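PDB 3D8U: PurR transcriptional regulator from Vibrio parahaemolyticus, which probably acts as a DNA-binding transcription factor of the LacI/PurR type that recognises cis-regulatory regions and carries a periplasmic-binding-protein-like domain. Local coordinates for residues T112-I116 with A145-L151; F120-I126 with S181-C187; P163-A169 with E191-A196; I213-G218 with T230-Y236. All blocks are in the same frame, centred on the assembly; numbering follows the deposited sequence.

Contact 1 of 4, residues T112-I116 with A145-L151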
loop_
_atom_site.group_PDB
_atom_site.type_symbol
_atom_site.label_atom_id
_atom_site.label_comp_id
_atom_site.label_asym_id
_atom_site.label_seq_id
_atom_site.Cartn_x
_atom_site.Cartn_y
_atom_site.Cartn_z
ATOM N N THR B 112 14.967 -19.209 5.518
ATOM C CA THR B 112 14.616 -20.586 5.480
ATOM C C THR B 112 15.506 -21.472 6.324
ATOM O O THR B 112 15.016 -22.451 6.866
ATOM C CB THR B 112 14.132 -21.111 4.127
ATOM O OG1 THR B 112 14.460 -22.492 4.026
ATOM C CG2 THR B 112 14.686 -20.356 2.967
ATOM N N ARG B 113 16.759 -21.084 6.568
ATOM C CA ARG B 113 17.574 -21.846 7.543
ATOM C C ARG B 113 16.883 -21.754 8.906
ATOM O O ARG B 113 16.939 -22.692 9.706
ATOM C CB ARG B 113 18.987 -21.304 7.713
ATOM C CG ARG B 113 19.877 -21.335 6.526
ATOM C CD ARG B 113 21.354 -21.170 6.983
ATOM N NE ARG B 113 22.256 -20.901 5.861
ATOM C CZ ARG B 113 23.589 -20.810 5.926
ATOM N NH1 ARG B 113 24.260 -20.979 7.077
ATOM N NH2 ARG B 113 24.267 -20.537 4.811
ATOM N N HIS B 114 16.232 -20.623 9.160
ATOM C CA HIS B 114 15.604 -20.431 10.435
ATOM C C HIS B 114 14.619 -21.569 10.723
ATOM O O HIS B 114 14.827 -22.321 11.666
ATOM C CB HIS B 114 14.949 -19.053 10.520
ATOM C CG HIS B 114 14.166 -18.831 11.780
ATOM N ND1 HIS B 114 14.656 -19.148 13.031
ATOM C CD2 HIS B 114 12.931 -18.326 11.985
ATOM C CE1 HIS B 114 13.754 -18.858 13.950
ATOM N NE2 HIS B 114 12.696 -18.363 13.338
ATOM N N LEU B 115 13.583 -21.711 9.894
ATOM C CA LEU B 115 12.649 -22.848 9.962
ATOM C C LEU B 115 13.371 -24.193 10.178
ATOM O O LEU B 115 13.022 -24.978 11.070
ATOM C CB LEU B 115 11.845 -22.938 8.668
ATOM C CG LEU B 115 10.864 -21.791 8.352
ATOM C CD1 LEU B 115 10.216 -21.954 7.017
ATOM C CD2 LEU B 115 9.783 -21.649 9.380
ATOM N N ILE B 116 14.392 -24.449 9.373
ATOM C CA ILE B 116 15.164 -25.638 9.543
ATOM C C ILE B 116 15.912 -25.673 10.888
ATOM O O ILE B 116 15.794 -26.659 11.625
ATOM C CB ILE B 116 16.116 -25.843 8.362
ATOM C CG1 ILE B 116 15.342 -25.746 7.049
ATOM C CG2 ILE B 116 16.815 -27.200 8.455
ATOM C CD1 ILE B 116 16.218 -25.714 5.803
ATOM N N ALA B 145 18.647 -23.241 0.655
ATOM C CA ALA B 145 18.491 -23.676 2.039
ATOM C C ALA B 145 17.977 -25.124 2.180
ATOM O O ALA B 145 18.497 -25.882 3.035
ATOM C CB ALA B 145 17.593 -22.727 2.776
HETATM N N MSE B 146 16.988 -25.510 1.350
HETATM C CA MSE B 146 16.439 -26.872 1.385
HETATM C C MSE B 146 17.474 -27.896 0.927
HETATM O O MSE B 146 17.894 -28.776 1.691
HETATM C CB MSE B 146 15.216 -26.981 0.506
HETATM C CG MSE B 146 14.108 -26.056 0.842
HETATM SE SE MSE B 146 13.322 -26.389 2.599
HETATM C CE MSE B 146 12.294 -28.015 2.240
ATOM N N ILE B 147 17.888 -27.769 -0.330
ATOM C CA ILE B 147 18.851 -28.698 -0.928
ATOM C C ILE B 147 20.082 -28.904 -0.039
ATOM O O ILE B 147 20.399 -30.037 0.285
ATOM C CB ILE B 147 19.244 -28.287 -2.377
ATOM C CG1 ILE B 147 17.980 -28.034 -3.201
ATOM C CG2 ILE B 147 20.016 -29.375 -3.025
ATOM C CD1 ILE B 147 18.189 -27.248 -4.470
ATOM N N GLU B 148 20.728 -27.808 0.374
ATOM C CA GLU B 148 21.873 -27.813 1.304
ATOM C C GLU B 148 21.635 -28.728 2.500
ATOM O O GLU B 148 22.571 -29.323 3.002
ATOM C CB GLU B 148 22.165 -26.381 1.766
ATOM C CG GLU B 148 23.213 -26.183 2.860
ATOM C CD GLU B 148 23.619 -24.700 3.060
ATOM O OE1 GLU B 148 24.821 -24.426 2.852
ATOM O OE2 GLU B 148 22.768 -23.815 3.422
ATOM N N ASN B 149 20.383 -28.875 2.927
ATOM C CA ASN B 149 20.044 -29.818 3.999
ATOM C C ASN B 149 19.425 -31.186 3.571
ATOM O O ASN B 149 18.836 -31.875 4.404
ATOM C CB ASN B 149 19.154 -29.135 5.058
ATOM C CG ASN B 149 19.890 -28.036 5.853
ATOM O OD1 ASN B 149 19.946 -26.868 5.449
ATOM N ND2 ASN B 149 20.414 -28.411 7.012
ATOM N N TYR B 150 19.595 -31.597 2.309
ATOM C CA TYR B 150 18.936 -32.802 1.732
ATOM C C TYR B 150 17.426 -32.758 1.810
ATOM O O TYR B 150 16.764 -33.771 1.810
ATOM C CB TYR B 150 19.398 -34.093 2.379
ATOM C CG TYR B 150 20.868 -34.270 2.355
ATOM C CD1 TYR B 150 21.665 -33.599 3.278
ATOM C CD2 TYR B 150 21.482 -35.113 1.426
ATOM C CE1 TYR B 150 23.043 -33.742 3.284
ATOM C CE2 TYR B 150 22.864 -35.271 1.417
ATOM C CZ TYR B 150 23.648 -34.568 2.356
ATOM O OH TYR B 150 25.033 -34.662 2.400
ATOM N N LEU B 151 16.867 -31.573 1.889
ATOM C CA LEU B 151 15.432 -31.477 1.908
ATOM C C LEU B 151 15.029 -31.265 0.469
ATOM O O LEU B 151 15.784 -30.658 -0.298
ATOM C CB LEU B 151 15.015 -30.335 2.807
ATOM C CG LEU B 151 14.715 -30.681 4.271
ATOM C CD1 LEU B 151 15.530 -31.815 4.808
ATOM C CD2 LEU B 151 14.856 -29.430 5.140
#

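Contact 2 of 4, residues F120-I126 with S181-C187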
loop_
_atom_site.group_PDB
_atom_site.type_symbol
_atom_site.label_atom_id
_atom_site.label_comp_id
_atom_site.label_asym_id
_atom_site.label_seq_id
_atom_site.Cartn_x
_atom_site.Cartn_y
_atom_site.Cartn_z
ATOM N N PHE B 120 11.462 -27.107 11.803
ATOM C CA PHE B 120 10.403 -27.222 10.798
ATOM C C PHE B 120 10.990 -27.588 9.435
ATOM O O PHE B 120 11.344 -26.736 8.608
ATOM C CB PHE B 120 9.615 -25.928 10.727
ATOM C CG PHE B 120 9.032 -25.504 12.048
ATOM C CD1 PHE B 120 9.652 -24.511 12.812
ATOM C CD2 PHE B 120 7.883 -26.107 12.542
ATOM C CE1 PHE B 120 9.137 -24.111 14.041
ATOM C CE2 PHE B 120 7.366 -25.741 13.763
ATOM C CZ PHE B 120 7.986 -24.723 14.524
ATOM N N LYS B 121 11.100 -28.874 9.187
ATOM C CA LYS B 121 11.859 -29.306 8.035
ATOM C C LYS B 121 11.056 -29.517 6.734
ATOM O O LYS B 121 11.636 -29.962 5.721
ATOM C CB LYS B 121 12.697 -30.557 8.399
ATOM C CG LYS B 121 13.801 -30.256 9.447
ATOM C CD LYS B 121 14.577 -31.476 9.869
ATOM C CE LYS B 121 16.026 -31.098 10.139
ATOM N NZ LYS B 121 17.046 -32.157 9.707
ATOM N N ASN B 122 9.747 -29.264 6.711
ATOM C CA ASN B 122 9.141 -29.419 5.390
ATOM C C ASN B 122 8.292 -28.312 4.875
ATOM O O ASN B 122 7.074 -28.351 4.915
ATOM C CB ASN B 122 8.649 -30.839 5.026
ATOM C CG ASN B 122 7.664 -31.376 5.977
ATOM O OD1 ASN B 122 7.761 -32.535 6.402
ATOM N ND2 ASN B 122 6.683 -30.552 6.329
ATOM N N VAL B 123 9.028 -27.367 4.307
ATOM C CA VAL B 123 8.608 -26.027 4.095
ATOM C C VAL B 123 8.053 -25.909 2.717
ATOM O O VAL B 123 8.626 -26.417 1.791
ATOM C CB VAL B 123 9.830 -25.095 4.181
ATOM C CG1 VAL B 123 9.387 -23.649 4.238
ATOM C CG2 VAL B 123 10.665 -25.429 5.387
ATOM N N GLY B 124 6.931 -25.224 2.593
ATOM C CA GLY B 124 6.426 -24.838 1.300
ATOM C C GLY B 124 6.745 -23.374 1.105
ATOM O O GLY B 124 7.101 -22.656 2.059
ATOM N N PHE B 125 6.605 -22.921 -0.131
ATOM C CA PHE B 125 6.849 -21.520 -0.460
ATOM C C PHE B 125 5.678 -20.953 -1.241
ATOM O O PHE B 125 5.212 -21.570 -2.205
ATOM C CB PHE B 125 8.105 -21.448 -1.329
ATOM C CG PHE B 125 8.519 -20.064 -1.715
ATOM C CD1 PHE B 125 9.408 -19.341 -0.915
ATOM C CD2 PHE B 125 8.069 -19.497 -2.907
ATOM C CE1 PHE B 125 9.839 -18.058 -1.291
ATOM C CE2 PHE B 125 8.489 -18.199 -3.299
ATOM C CZ PHE B 125 9.371 -17.483 -2.490
ATOM N N ILE B 126 5.225 -19.774 -0.877
ATOM C CA ILE B 126 4.255 -19.122 -1.711
ATOM C C ILE B 126 4.765 -17.728 -2.006
ATOM O O ILE B 126 5.055 -16.975 -1.086
ATOM C CB ILE B 126 2.898 -19.049 -1.010
ATOM C CG1 ILE B 126 2.362 -20.448 -0.718
ATOM C CG2 ILE B 126 1.908 -18.342 -1.870
ATOM C CD1 ILE B 126 1.309 -20.454 0.389
ATOM N N SER B 181 1.941 -33.643 4.758
ATOM C CA SER B 181 2.993 -33.596 5.744
ATOM C C SER B 181 3.528 -32.158 5.919
ATOM O O SER B 181 4.135 -31.856 6.942
ATOM C CB SER B 181 4.113 -34.549 5.384
ATOM O OG SER B 181 4.783 -34.023 4.268
ATOM N N LEU B 182 3.281 -31.282 4.938
ATOM C CA LEU B 182 3.696 -29.860 4.972
ATOM C C LEU B 182 3.615 -29.345 6.376
ATOM O O LEU B 182 2.650 -29.647 7.048
ATOM C CB LEU B 182 2.772 -29.021 4.116
ATOM C CG LEU B 182 2.993 -27.513 4.244
ATOM C CD1 LEU B 182 4.056 -27.077 3.272
ATOM C CD2 LEU B 182 1.723 -26.720 3.996
ATOM N N ASN B 183 4.604 -28.581 6.829
ATOM C CA ASN B 183 4.578 -28.073 8.198
ATOM C C ASN B 183 5.245 -26.717 8.467
ATOM O O ASN B 183 5.400 -26.322 9.613
ATOM C CB ASN B 183 5.075 -29.129 9.180
ATOM C CG ASN B 183 6.571 -29.270 9.197
ATOM O OD1 ASN B 183 7.303 -28.392 8.776
ATOM N ND2 ASN B 183 7.036 -30.380 9.712
ATOM N N ALA B 184 5.653 -26.022 7.413
ATOM C CA ALA B 184 5.933 -24.581 7.503
ATOM C C ALA B 184 5.746 -23.864 6.143
ATOM O O ALA B 184 5.729 -24.516 5.076
ATOM C CB ALA B 184 7.320 -24.328 8.066
ATOM N N LEU B 185 5.641 -22.543 6.183
ATOM C CA LEU B 185 5.502 -21.785 4.966
ATOM C C LEU B 185 6.451 -20.608 4.877
ATOM O O LEU B 185 6.623 -19.877 5.864
ATOM C CB LEU B 185 4.089 -21.248 4.910
ATOM C CG LEU B 185 3.085 -21.699 3.866
ATOM C CD1 LEU B 185 3.381 -23.073 3.384
ATOM C CD2 LEU B 185 1.696 -21.620 4.497
ATOM N N VAL B 186 7.056 -20.395 3.709
ATOM C CA VAL B 186 7.775 -19.140 3.471
ATOM C C VAL B 186 6.904 -18.322 2.544
ATOM O O VAL B 186 6.605 -18.753 1.447
ATOM C CB VAL B 186 9.135 -19.326 2.752
ATOM C CG1 VAL B 186 9.809 -17.986 2.542
ATOM C CG2 VAL B 186 10.055 -20.246 3.508
ATOM N N CYS B 187 6.503 -17.144 2.960
ATOM C CA CYS B 187 5.729 -16.292 2.098
ATOM C C CYS B 187 6.553 -15.135 1.577
ATOM O O CYS B 187 7.225 -14.419 2.365
ATOM C CB CYS B 187 4.583 -15.714 2.890
ATOM S SG CYS B 187 3.523 -16.991 3.449
#

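Contact 3 of 4, residues P163-A169 with E191-A196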
loop_
_atom_site.group_PDB
_atom_site.type_symbol
_atom_site.label_atom_id
_atom_site.label_comp_id
_atom_site.label_asym_id
_atom_site.label_seq_id
_atom_site.Cartn_x
_atom_site.Cartn_y
_atom_site.Cartn_z
ATOM N N PRO B 163 0.597 -9.791 -4.874
ATOM C CA PRO B 163 0.451 -10.496 -3.607
ATOM C C PRO B 163 -0.896 -10.157 -3.001
ATOM O O PRO B 163 -1.347 -9.022 -3.124
ATOM C CB PRO B 163 1.555 -9.888 -2.759
ATOM C CG PRO B 163 1.701 -8.519 -3.296
ATOM C CD PRO B 163 1.648 -8.763 -4.762
ATOM N N SER B 164 -1.534 -11.136 -2.374
ATOM C CA SER B 164 -2.873 -10.968 -1.906
ATOM C C SER B 164 -3.064 -11.999 -0.827
ATOM O O SER B 164 -2.372 -13.020 -0.805
ATOM C CB SER B 164 -3.836 -11.256 -3.034
ATOM O OG SER B 164 -4.080 -12.646 -3.124
ATOM N N SER B 165 -4.004 -11.764 0.075
ATOM C CA SER B 165 -4.201 -12.762 1.086
ATOM C C SER B 165 -4.991 -13.908 0.521
ATOM O O SER B 165 -4.881 -15.001 1.046
ATOM C CB SER B 165 -4.848 -12.207 2.339
ATOM O OG SER B 165 -6.091 -11.639 2.011
ATOM N N GLN B 166 -5.771 -13.680 -0.542
ATOM C CA GLN B 166 -6.470 -14.803 -1.203
ATOM C C GLN B 166 -5.416 -15.793 -1.687
ATOM O O GLN B 166 -5.560 -17.015 -1.578
ATOM C CB GLN B 166 -7.320 -14.372 -2.397
ATOM C CG GLN B 166 -7.835 -15.560 -3.167
ATOM C CD GLN B 166 -8.548 -15.194 -4.449
ATOM O OE1 GLN B 166 -8.445 -14.076 -4.956
ATOM N NE2 GLN B 166 -9.291 -16.146 -4.990
ATOM N N LEU B 167 -4.337 -15.245 -2.204
ATOM C CA LEU B 167 -3.291 -16.091 -2.668
ATOM C C LEU B 167 -2.718 -16.960 -1.534
ATOM O O LEU B 167 -2.459 -18.134 -1.767
ATOM C CB LEU B 167 -2.220 -15.262 -3.341
ATOM C CG LEU B 167 -1.549 -15.909 -4.521
ATOM C CD1 LEU B 167 -0.517 -14.954 -5.055
ATOM C CD2 LEU B 167 -0.896 -17.249 -4.128
ATOM N N GLY B 168 -2.528 -16.403 -0.327
ATOM C CA GLY B 168 -1.956 -17.155 0.805
ATOM C C GLY B 168 -2.910 -18.210 1.341
ATOM O O GLY B 168 -2.504 -19.291 1.692
ATOM N N ALA B 169 -4.184 -17.885 1.423
ATOM C CA ALA B 169 -5.211 -18.884 1.715
ATOM C C ALA B 169 -5.102 -20.027 0.724
ATOM O O ALA B 169 -4.765 -21.155 1.064
ATOM C CB ALA B 169 -6.602 -18.260 1.617
ATOM N N GLU B 191 1.022 -9.740 2.761
ATOM C CA GLU B 191 -0.390 -10.109 2.409
ATOM C C GLU B 191 -0.565 -11.624 2.310
ATOM O O GLU B 191 -1.511 -12.189 2.835
ATOM C CB GLU B 191 -0.831 -9.483 1.099
ATOM C CG GLU B 191 -0.781 -7.997 1.128
ATOM C CD GLU B 191 0.266 -7.397 0.195
ATOM O OE1 GLU B 191 1.481 -7.763 0.237
ATOM O OE2 GLU B 191 -0.168 -6.509 -0.581
ATOM N N ILE B 192 0.403 -12.268 1.670
ATOM C CA ILE B 192 0.392 -13.696 1.498
ATOM C C ILE B 192 0.377 -14.428 2.843
ATOM O O ILE B 192 -0.448 -15.307 3.085
ATOM C CB ILE B 192 1.583 -14.086 0.649
ATOM C CG1 ILE B 192 1.403 -13.466 -0.732
ATOM C CG2 ILE B 192 1.758 -15.591 0.617
ATOM C CD1 ILE B 192 2.644 -13.369 -1.589
ATOM N N ALA B 193 1.275 -14.032 3.727
ATOM C CA ALA B 193 1.442 -14.699 4.986
ATOM C C ALA B 193 0.206 -14.491 5.815
ATOM O O ALA B 193 -0.109 -15.300 6.660
ATOM C CB ALA B 193 2.630 -14.124 5.695
ATOM N N ILE B 194 -0.498 -13.395 5.586
ATOM C CA ILE B 194 -1.694 -13.122 6.356
ATOM C C ILE B 194 -2.811 -14.049 5.881
ATOM O O ILE B 194 -3.528 -14.668 6.699
ATOM C CB ILE B 194 -2.102 -11.671 6.206
ATOM C CG1 ILE B 194 -1.137 -10.810 7.010
ATOM C CG2 ILE B 194 -3.503 -11.462 6.676
ATOM C CD1 ILE B 194 -1.432 -10.742 8.512
ATOM N N GLY B 195 -2.954 -14.150 4.560
ATOM C CA GLY B 195 -3.909 -15.076 4.006
ATOM C C GLY B 195 -3.660 -16.405 4.674
ATOM O O GLY B 195 -4.576 -17.018 5.199
ATOM N N ALA B 196 -2.401 -16.825 4.691
ATOM C CA ALA B 196 -2.048 -18.152 5.150
ATOM C C ALA B 196 -2.453 -18.331 6.609
ATOM O O ALA B 196 -3.140 -19.298 6.932
ATOM C CB ALA B 196 -0.579 -18.390 4.951
#

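Contact 4 of 4, residues I213-G218 with T230-Y236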
loop_
_atom_site.group_PDB
_atom_site.type_symbol
_atom_site.label_atom_id
_atom_site.label_comp_id
_atom_site.label_asym_id
_atom_site.label_seq_id
_atom_site.Cartn_x
_atom_site.Cartn_y
_atom_site.Cartn_z
ATOM N N ILE B 213 5.095 -20.310 10.209
ATOM C CA ILE B 213 5.004 -19.371 9.089
ATOM C C ILE B 213 6.115 -18.327 9.137
ATOM O O ILE B 213 6.467 -17.820 10.215
ATOM C CB ILE B 213 3.599 -18.655 9.046
ATOM C CG1 ILE B 213 2.480 -19.619 8.603
ATOM C CG2 ILE B 213 3.600 -17.469 8.086
ATOM C CD1 ILE B 213 1.043 -19.094 8.849
ATOM N N ILE B 214 6.657 -17.953 7.986
ATOM C CA ILE B 214 7.661 -16.883 8.019
ATOM C C ILE B 214 7.532 -15.968 6.809
ATOM O O ILE B 214 7.471 -16.442 5.668
ATOM C CB ILE B 214 9.106 -17.462 8.168
ATOM C CG1 ILE B 214 10.075 -16.326 8.508
ATOM C CG2 ILE B 214 9.500 -18.336 6.935
ATOM C CD1 ILE B 214 11.512 -16.628 8.319
ATOM N N CYS B 215 7.481 -14.663 7.042
ATOM C CA CYS B 215 7.194 -13.728 5.948
ATOM C C CYS B 215 8.468 -13.098 5.492
ATOM O O CYS B 215 9.341 -12.827 6.301
ATOM C CB CYS B 215 6.236 -12.645 6.400
ATOM S SG CYS B 215 6.043 -11.290 5.212
ATOM N N LEU B 216 8.594 -12.860 4.199
ATOM C CA LEU B 216 9.887 -12.404 3.664
ATOM C C LEU B 216 10.051 -10.880 3.645
ATOM O O LEU B 216 11.113 -10.371 3.274
ATOM C CB LEU B 216 10.074 -12.966 2.255
ATOM C CG LEU B 216 11.080 -14.096 2.007
ATOM C CD1 LEU B 216 11.341 -14.993 3.219
ATOM C CD2 LEU B 216 10.657 -14.930 0.799
ATOM N N GLU B 217 8.989 -10.163 4.022
ATOM C CA GLU B 217 8.967 -8.704 3.973
ATOM C C GLU B 217 7.852 -8.214 4.862
ATOM O O GLU B 217 6.830 -7.726 4.383
ATOM C CB GLU B 217 8.781 -8.181 2.542
ATOM C CG GLU B 217 9.111 -6.704 2.385
ATOM C CD GLU B 217 8.391 -6.006 1.211
ATOM O OE1 GLU B 217 7.224 -6.381 0.867
ATOM O OE2 GLU B 217 8.991 -5.043 0.651
ATOM N N GLY B 218 8.033 -8.377 6.164
ATOM C CA GLY B 218 7.028 -7.951 7.147
ATOM C C GLY B 218 7.031 -6.467 7.465
ATOM O O GLY B 218 7.982 -5.743 7.198
ATOM N N THR B 230 6.947 -14.265 12.676
ATOM C CA THR B 230 8.350 -14.158 12.365
ATOM C C THR B 230 8.519 -13.654 10.952
ATOM O O THR B 230 8.051 -14.273 10.010
ATOM C CB THR B 230 9.006 -15.536 12.471
ATOM O OG1 THR B 230 9.098 -15.906 13.847
ATOM C CG2 THR B 230 10.388 -15.546 11.851
ATOM N N SER B 231 9.205 -12.542 10.787
ATOM C CA SER B 231 9.467 -12.068 9.461
ATOM C C SER B 231 10.726 -11.233 9.351
ATOM O O SER B 231 11.308 -10.778 10.346
ATOM C CB SER B 231 8.329 -11.182 9.050
ATOM O OG SER B 231 8.776 -9.866 9.243
ATOM N N ALA B 232 11.088 -10.992 8.106
ATOM C CA ALA B 232 12.265 -10.230 7.759
ATOM C C ALA B 232 11.840 -8.817 7.529
ATOM O O ALA B 232 10.844 -8.593 6.865
ATOM C CB ALA B 232 12.860 -10.770 6.501
ATOM N N GLU B 233 12.590 -7.860 8.069
ATOM C CA GLU B 233 12.228 -6.468 7.907
ATOM C C GLU B 233 13.340 -5.703 7.261
ATOM O O GLU B 233 14.473 -6.138 7.312
ATOM C CB GLU B 233 11.856 -5.865 9.247
ATOM C CG GLU B 233 10.515 -6.378 9.749
ATOM C CD GLU B 233 10.119 -5.728 11.025
ATOM O OE1 GLU B 233 10.763 -4.738 11.405
ATOM O OE2 GLU B 233 9.167 -6.198 11.659
ATOM N N PHE B 234 13.005 -4.583 6.632
ATOM C CA PHE B 234 13.987 -3.769 5.937
ATOM C C PHE B 234 13.694 -2.326 6.293
ATOM O O PHE B 234 12.609 -2.015 6.749
ATOM C CB PHE B 234 13.886 -3.939 4.412
ATOM C CG PHE B 234 13.877 -5.376 3.938
ATOM C CD1 PHE B 234 15.046 -5.986 3.519
ATOM C CD2 PHE B 234 12.691 -6.099 3.878
ATOM C CE1 PHE B 234 15.044 -7.291 3.077
ATOM C CE2 PHE B 234 12.675 -7.409 3.452
ATOM C CZ PHE B 234 13.849 -8.005 3.040
ATOM N N ASP B 235 14.653 -1.440 6.082
ATOM C CA ASP B 235 14.477 -0.074 6.462
ATOM C C ASP B 235 14.498 0.761 5.194
ATOM O O ASP B 235 15.483 1.370 4.832
ATOM C CB ASP B 235 15.542 0.303 7.485
ATOM C CG ASP B 235 15.426 1.733 7.990
ATOM O OD1 ASP B 235 16.355 2.091 8.747
ATOM O OD2 ASP B 235 14.468 2.501 7.652
ATOM N N TYR B 236 13.379 0.785 4.502
ATOM C CA TYR B 236 13.335 1.507 3.257
ATOM C C TYR B 236 13.377 3.000 3.494
ATOM O O TYR B 236 13.885 3.729 2.650
ATOM C CB TYR B 236 12.117 1.110 2.417
ATOM C CG TYR B 236 12.078 -0.350 2.023
ATOM C CD1 TYR B 236 13.160 -0.955 1.349
ATOM C CD2 TYR B 236 10.952 -1.132 2.309
ATOM C CE1 TYR B 236 13.124 -2.320 0.984
ATOM C CE2 TYR B 236 10.893 -2.496 1.938
ATOM C CZ TYR B 236 11.984 -3.081 1.279
ATOM O OH TYR B 236 11.910 -4.414 0.927
#

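Contact 1 of 4, residues T112-I116 with A145-L151
Apolar contact dominates this meeting of two helix ends, and I116 is its main contributor. Its CB points at the other segment, and I116 CD1 lies 3.6 Å from A145 O, 4.0 Å from L151 CD2 and 4.4 Å from M146 SE (a selenomethionine). One turn earlier, T112 faces the small A145, with T112 OG1 at 3.4 Å from A145 CB. Because A145 offers only a methyl group, the backbones come close, R113 and A145 being 5.9 Å apart CA to CA. The charged contact is long. R113 NE and E148 OE2 form a salt bridge at 3.8 Å, and the oxygen sits over a face of the guanidinium, so only charge attraction acts there. A third element is the chain reversal that brings L151 back toward I116: Y150, with positive phi, is the C-prime residue of a Schellman motif, marked by L151 N to M146 O at 3.0 Å and Y150 N to I147 O at 2.7 Å. Helices 104-117 and 133-148 both also touch V123, through L115 and M146, so they lie side by side on one face of the parallel sheet, as in a layered alpha/beta, Rossmann-like subdomain.

Contact 2 of 4, residues F120-I126 with S181-C187
This is a parallel strand pairing inside the main sheet of the periplasmic-binding-protein-like domain, where strand 123-128 lies between 156-159 and 184-187. The two axes approach to 4.5 Å, with 27° between their directions, the twist of neighbouring strands. Three backbone hydrogen bonds fix the register: G124 N to A184 O (2.8 Å), V186 N to G124 O (2.8 Å) and I126 N to V186 O (2.9 Å), each with an N-H...O angle above 160°. Ahead of the strands the loops are tied by N183 N to N122 O (3.1 Å) and by the side-chain bond N122 ND2 to S181 O (2.9 Å); N122 N to N183 OD1 (3.3 Å) is weak. On one face V123 CG1 meets V186 CG2 at 3.5 Å and F125 CD1 meets V186 CB at 3.7 Å, under W142 of helix 133-148. On the other, I126 CD1 lies 4.1 Å from L185 CG, and helices 165-178 and 190-203 pack there. G124 belongs to this second face: a CB on it would fall about 3.0 Å from L182 CD1, so the missing side chain leaves room for that leucine to fold in. Parallel strands joined through helical connections, with helices on both faces and an order beginning 2-1-3-4, 231-233 following as a fifth strand through a single bridge, are characteristic of the Rossmann-like alpha/beta subdomains of the LacI/PurR regulators.

Contact 3 of 4, residues P163-A169 with E191-A196
The ring of P163 lies over E191 and I192, with P163 CG 3.6 Å from E191 OE1 and P163 CB 3.8 Å from I192 CD1. Beyond it, S164 N-caps helix 165-178, accepting from L167 N at S164 OG (2.8 Å). The helix then runs against 191-196 with axes only 6.2 Å apart, crossing at -47°. Glycine makes this possible: an ideal CB on G168 would sit 1.8 Å from I192 O, and one on G195 equally close to S165 O. Backbone therefore meets backbone through CA-H...O contacts, G195 CA to S165 O at 3.1 Å, G168 CA to I192 O at 3.3 Å and S165 CA to E191 O at 3.3 Å. Such glycine-mediated packing joins the two helices that flank strand 184-187 in sequence, on the sheet face carrying I126 and C187, within the alpha/beta domain. Facing the second subunit, S165 OG makes a weak hydrogen bond to M221 O of that subunit, and I194 packs on its F198.

Contact 4 of 4, residues I213-G218 with T230-Y236
Backbone donors and acceptors do most of the work between these nearly parallel segments, whose strand axes differ by 14° in direction. C215 pairs with S231 in a single bridge: C215 N donates to T230 O (3.0 Å), and C215 O accepts from A232 N (3.1 Å). Three residues after C215, G218 N donates to A232 O (2.9 Å). An ideal CB on G218 would clash with S231 OG at 2.1 Å, so glycine allows this approach. The turn is held internally by E217 N to C215 SG (3.4 Å). E217 OE2 accepts from Y236 OH (3.0 Å), whereas E217 OE1 lies close to the like charge of E15. Other polar groups find partners elsewhere: T230 OG1 bonds to T272 OG1 and R269 N, I213 O to S271 OG, and E233 OE2 forms a salt bridge with R269. D235 N-caps helix 236-251 through R238 N. The other edge of strand 212-215 is taken by strand 184-187. I214 and L216 touch helix 104-117, C215 touches helix 190-203, and strand 231-233 pairs antiparallel with 265-267. Beyond it the chain leaves the C-terminal subdomain and carries Y236 against helix 16-32 of the N-terminal one, as in the hinge crossovers of LacI/PurR proteins.

How the contacts relate
Contacts 1 to 3 lie in the C-terminal subdomain, and contact 4 leads from there to the N-terminal one. Contact 2 joins two strands of the parallel sheet; contact 4 starts from the next strand, 212-215, linked to contact 2 by L185 O to I214 N at 2.9 Å. Contact 1 flanks the sheet on one face and contact 3 on the other: their centres are about 23 Å apart and their nearest atoms about 11 Å, whereas contact 2 lies about 10 and 14 Å, centre to centre, from contacts 1 and 3. Along the chain contact 2 interlocks with both, while contact 4 follows in series. The result is a three-layer alpha/beta/alpha sandwich, with contact 3 facing the second subunit.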